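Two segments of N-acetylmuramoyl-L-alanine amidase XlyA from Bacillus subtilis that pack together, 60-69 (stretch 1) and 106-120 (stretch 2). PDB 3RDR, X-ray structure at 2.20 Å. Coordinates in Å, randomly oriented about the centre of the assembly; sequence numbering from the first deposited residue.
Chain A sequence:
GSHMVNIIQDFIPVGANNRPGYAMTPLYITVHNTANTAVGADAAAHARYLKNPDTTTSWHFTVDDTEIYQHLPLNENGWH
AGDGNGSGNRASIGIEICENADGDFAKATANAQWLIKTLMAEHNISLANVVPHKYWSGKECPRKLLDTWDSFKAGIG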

# COMPACT_ATOMS: atom_id res chain seq x y z
N HIS A 60 -0.85 -4.89 0.03
CA HIS A 60 -1.34 -5.27 -1.29
C HIS A 60 -0.65 -4.69 -2.52
O HIS A 60 -0.39 -5.43 -3.48
CB HIS A 60 -2.84 -4.96 -1.35
CG HIS A 60 -3.59 -5.51 -0.18
ND1 HIS A 60 -4.20 -6.75 -0.20
CD2 HIS A 60 -3.77 -5.02 1.07
CE1 HIS A 60 -4.71 -7.01 0.99
NE2 HIS A 60 -4.47 -5.97 1.78
N PHE A 61 -0.34 -3.40 -2.50
CA PHE A 61 0.28 -2.74 -3.65
C PHE A 61 1.49 -1.87 -3.32
O PHE A 61 1.49 -1.13 -2.33
CB PHE A 61 -0.73 -1.81 -4.34
CG PHE A 61 -1.90 -2.51 -4.98
CD1 PHE A 61 -1.75 -3.16 -6.21
CD2 PHE A 61 -3.16 -2.45 -4.41
CE1 PHE A 61 -2.86 -3.73 -6.85
CE2 PHE A 61 -4.27 -3.01 -5.04
CZ PHE A 61 -4.11 -3.65 -6.27
N THR A 62 2.52 -1.95 -4.15
CA THR A 62 3.69 -1.10 -3.99
C THR A 62 3.71 -0.29 -5.28
O THR A 62 3.63 -0.84 -6.38
CB THR A 62 5.00 -1.89 -3.85
OG1 THR A 62 4.95 -2.69 -2.67
CG2 THR A 62 6.18 -0.91 -3.73
N VAL A 63 3.80 1.03 -5.14
CA VAL A 63 3.78 1.94 -6.28
C VAL A 63 5.06 2.77 -6.43
O VAL A 63 5.50 3.39 -5.47
CB VAL A 63 2.59 2.95 -6.14
CG1 VAL A 63 2.49 3.83 -7.39
CG2 VAL A 63 1.29 2.21 -5.88
N ASP A 64 5.66 2.76 -7.62
CA ASP A 64 6.83 3.60 -7.86
C ASP A 64 6.47 4.51 -9.04
O ASP A 64 5.32 4.52 -9.48
CB ASP A 64 8.13 2.81 -8.10
CG ASP A 64 8.08 1.93 -9.34
OD1 ASP A 64 7.52 2.36 -10.36
OD2 ASP A 64 8.63 0.81 -9.28
N ASP A 65 7.44 5.27 -9.55
CA ASP A 65 7.15 6.19 -10.65
C ASP A 65 6.92 5.54 -12.01
O ASP A 65 6.50 6.20 -12.96
CB ASP A 65 8.27 7.24 -10.77
CG ASP A 65 9.60 6.65 -11.24
OD1 ASP A 65 9.76 5.41 -11.26
OD2 ASP A 65 10.49 7.45 -11.58
N THR A 66 7.18 4.24 -12.09
CA THR A 66 7.02 3.53 -13.35
C THR A 66 5.87 2.53 -13.37
O THR A 66 5.08 2.50 -14.31
CB THR A 66 8.32 2.79 -13.71
OG1 THR A 66 9.41 3.72 -13.72
CG2 THR A 66 8.21 2.15 -15.09
N GLU A 67 5.79 1.69 -12.34
CA GLU A 67 4.74 0.68 -12.30
C GLU A 67 4.22 0.36 -10.91
O GLU A 67 4.64 0.96 -9.93
CB GLU A 67 5.27 -0.60 -12.96
CG GLU A 67 6.63 -0.99 -12.45
CD GLU A 67 7.26 -2.08 -13.29
OE1 GLU A 67 6.89 -2.19 -14.48
OE2 GLU A 67 8.14 -2.80 -12.77
N ILE A 68 3.31 -0.61 -10.86
CA ILE A 68 2.69 -1.05 -9.62
C ILE A 68 2.75 -2.57 -9.54
O ILE A 68 2.47 -3.26 -10.52
CB ILE A 68 1.20 -0.62 -9.58
CG1 ILE A 68 1.08 0.90 -9.64
CG2 ILE A 68 0.54 -1.15 -8.31
CD1 ILE A 68 -0.33 1.38 -9.85
N TYR A 69 3.13 -3.08 -8.37
CA TYR A 69 3.20 -4.52 -8.14
C TYR A 69 2.18 -4.88 -7.07
O TYR A 69 2.02 -4.15 -6.09
CB TYR A 69 4.59 -4.94 -7.66
CG TYR A 69 5.54 -5.36 -8.77
CD1 TYR A 69 6.09 -4.42 -9.65
CD2 TYR A 69 5.86 -6.70 -8.96
CE1 TYR A 69 6.94 -4.81 -10.68
CE2 TYR A 69 6.72 -7.10 -9.99
CZ TYR A 69 7.25 -6.15 -10.85
OH TYR A 69 8.08 -6.55 -11.87
N ALA A 106 6.97 12.50 -7.17
CA ALA A 106 5.77 13.18 -7.64
C ALA A 106 4.97 12.27 -8.56
O ALA A 106 3.74 12.21 -8.47
CB ALA A 106 6.14 14.47 -8.37
N LYS A 107 5.67 11.57 -9.45
CA LYS A 107 5.04 10.68 -10.40
C LYS A 107 4.60 9.36 -9.76
O LYS A 107 3.75 8.66 -10.29
CB LYS A 107 5.99 10.41 -11.57
CG LYS A 107 5.40 9.54 -12.66
CD LYS A 107 5.63 10.13 -14.05
CE LYS A 107 7.11 10.21 -14.40
NZ LYS A 107 7.31 10.81 -15.76
N ALA A 108 5.20 9.02 -8.62
CA ALA A 108 4.84 7.80 -7.91
C ALA A 108 3.55 8.11 -7.17
O ALA A 108 2.67 7.27 -7.04
CB ALA A 108 5.93 7.41 -6.92
N THR A 109 3.45 9.34 -6.69
CA THR A 109 2.27 9.79 -5.96
C THR A 109 1.09 9.86 -6.91
O THR A 109 -0.03 9.47 -6.56
CB THR A 109 2.51 11.18 -5.34
OG1 THR A 109 3.50 11.07 -4.31
CG2 THR A 109 1.23 11.74 -4.75
N ALA A 110 1.33 10.35 -8.13
CA ALA A 110 0.29 10.46 -9.14
C ALA A 110 -0.23 9.08 -9.50
O ALA A 110 -1.43 8.88 -9.69
CB ALA A 110 0.83 11.15 -10.38
N ASN A 111 0.69 8.11 -9.60
CA ASN A 111 0.31 6.75 -9.93
C ASN A 111 -0.52 6.14 -8.80
O ASN A 111 -1.44 5.35 -9.05
CB ASN A 111 1.55 5.88 -10.19
CG ASN A 111 2.28 6.29 -11.46
OD1 ASN A 111 1.68 6.83 -12.39
ND2 ASN A 111 3.58 6.01 -11.51
N ALA A 112 -0.18 6.50 -7.57
CA ALA A 112 -0.89 5.99 -6.40
C ALA A 112 -2.30 6.57 -6.33
O ALA A 112 -3.24 5.89 -5.92
CB ALA A 112 -0.12 6.32 -5.13
N GLN A 113 -2.44 7.84 -6.71
CA GLN A 113 -3.74 8.49 -6.69
C GLN A 113 -4.63 7.85 -7.75
O GLN A 113 -5.83 7.68 -7.54
CB GLN A 113 -3.59 10.00 -6.94
CG GLN A 113 -2.88 10.71 -5.80
CD GLN A 113 -2.56 12.17 -6.09
OE1 GLN A 113 -1.96 12.48 -7.12
NE2 GLN A 113 -2.93 13.06 -5.19
N TRP A 114 -4.05 7.48 -8.88
CA TRP A 114 -4.81 6.82 -9.94
C TRP A 114 -5.30 5.47 -9.42
O TRP A 114 -6.47 5.11 -9.59
CB TRP A 114 -3.95 6.61 -11.18
CG TRP A 114 -4.58 5.63 -12.13
CD1 TRP A 114 -5.62 5.87 -12.98
CD2 TRP A 114 -4.27 4.23 -12.25
NE1 TRP A 114 -5.99 4.70 -13.62
CE2 TRP A 114 -5.18 3.69 -13.19
CE3 TRP A 114 -3.33 3.39 -11.65
CZ2 TRP A 114 -5.16 2.33 -13.54
CZ3 TRP A 114 -3.31 2.04 -12.00
CH2 TRP A 114 -4.23 1.53 -12.94
N LEU A 115 -4.40 4.72 -8.80
CA LEU A 115 -4.73 3.41 -8.25
C LEU A 115 -5.85 3.53 -7.22
O LEU A 115 -6.81 2.77 -7.25
CB LEU A 115 -3.49 2.78 -7.60
CG LEU A 115 -3.69 1.48 -6.80
CD1 LEU A 115 -4.21 0.39 -7.72
CD2 LEU A 115 -2.37 1.06 -6.17
N ILE A 116 -5.71 4.48 -6.31
CA ILE A 116 -6.70 4.68 -5.27
C ILE A 116 -8.07 5.03 -5.84
O ILE A 116 -9.09 4.53 -5.36
CB ILE A 116 -6.24 5.77 -4.28
CG1 ILE A 116 -5.01 5.26 -3.51
CG2 ILE A 116 -7.36 6.12 -3.31
CD1 ILE A 116 -4.35 6.31 -2.64
N LYS A 117 -8.11 5.87 -6.86
CA LYS A 117 -9.37 6.25 -7.49
C LYS A 117 -10.04 5.00 -8.07
O LYS A 117 -11.25 4.81 -7.92
CB LYS A 117 -9.15 7.26 -8.62
CG LYS A 117 -10.40 7.51 -9.46
CD LYS A 117 -10.07 7.71 -10.93
CE LYS A 117 -9.62 9.13 -11.23
NZ LYS A 117 -10.77 10.09 -11.19
N THR A 118 -9.25 4.18 -8.73
CA THR A 118 -9.73 2.95 -9.34
C THR A 118 -10.27 1.98 -8.29
O THR A 118 -11.31 1.35 -8.48
CB THR A 118 -8.61 2.25 -10.13
OG1 THR A 118 -8.06 3.17 -11.08
CG2 THR A 118 -9.15 1.03 -10.86
N LEU A 119 -9.55 1.86 -7.17
CA LEU A 119 -9.94 0.97 -6.08
C LEU A 119 -11.25 1.44 -5.43
O LEU A 119 -12.11 0.63 -5.10
CB LEU A 119 -8.82 0.93 -5.03
CG LEU A 119 -7.89 -0.29 -4.94
CD1 LEU A 119 -7.76 -1.00 -6.28
CD2 LEU A 119 -6.53 0.18 -4.43
N MET A 120 -11.37 2.75 -5.24
CA MET A 120 -12.57 3.33 -4.65
C MET A 120 -13.82 2.95 -5.44
O MET A 120 -14.83 2.52 -4.87
CB MET A 120 -12.45 4.86 -4.61
CG MET A 120 -11.51 5.40 -3.55
SD MET A 120 -11.06 7.12 -3.85
CE MET A 120 -12.60 7.98 -3.44

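Stretch 1 is a tight hairpin. Thr62 and Tyr69 pair through both backbone hydrogen bonds (N to O, 3.0 Å each way), and at the turn the side chain of Asp64 gathers the chain: its OD1 accepts from Thr66 N at 2.6 Å and from Glu67 N at 2.7 Å. Stretch 2 is helical throughout and lies across this hairpin, its axis 9.0 Å from that of strand 61-63 at closest approach and running at 145° to it. The two segments come nearest at the turn, where the CA atoms of Asp65 and Ala108 are 3.9 Å apart. Because strand side chains alternate, Phe61 and Val63 point toward the helix while Thr62 points away.

Along the helix, Lys107 is the first residue to touch. Its CG lies 3.5 Å from Asp65 O, but the end of the chain leads away; a long aliphatic stem with a charged tip suits this exposed margin. At Ala108 the backbones come close, and the methyl packs against the turn: CB sits 3.6 Å from Asp64 C and 3.7 Å from Asp65 N.

Asn111, one turn on, provides the hydrogen bond between the stretches. Its ND2 donates to Asp64 O at 3.1 Å with a nearly straight angle of 165°, so a buried amide satisfies a turn carbonyl that the hairpin's own ladder leaves available to it. The same residue also serves apolar packing, its CB lying 3.6 Å from Val63 CG1. Ala112 continues this patch. Val63 lies close to the helix backbone here, with CG1 3.5 Å from Ala108 O, 3.8 Å from Ala112 N and 4.3 Å from Ala112 CB.

Trp114 starts sideways, yet its large ring reaches back to the hairpin, and Ile68 CD1 meets the ring edge at CZ3, 3.7 Å away. Ile68 CD1 also lies 4.1 Å from Leu115 CB, which links the second strand to the helix.

Leu115 points toward the hairpin and is the hub of the apolar contact. Its CD2 is 3.8 Å from Val63 CG2 and 3.8 Å from Phe61 CB, and lies over one face of the Phe61 ring, 4.2 Å from the centroid, in a CH-pi contact. A branched leucine can thus fill the space between a beta-branched valine and an aromatic ring. Leu119, one turn later, extends the apolar surface, its CD2 reaching Phe61 CE2 at 4.0 Å. Such contacts are mainly dispersive.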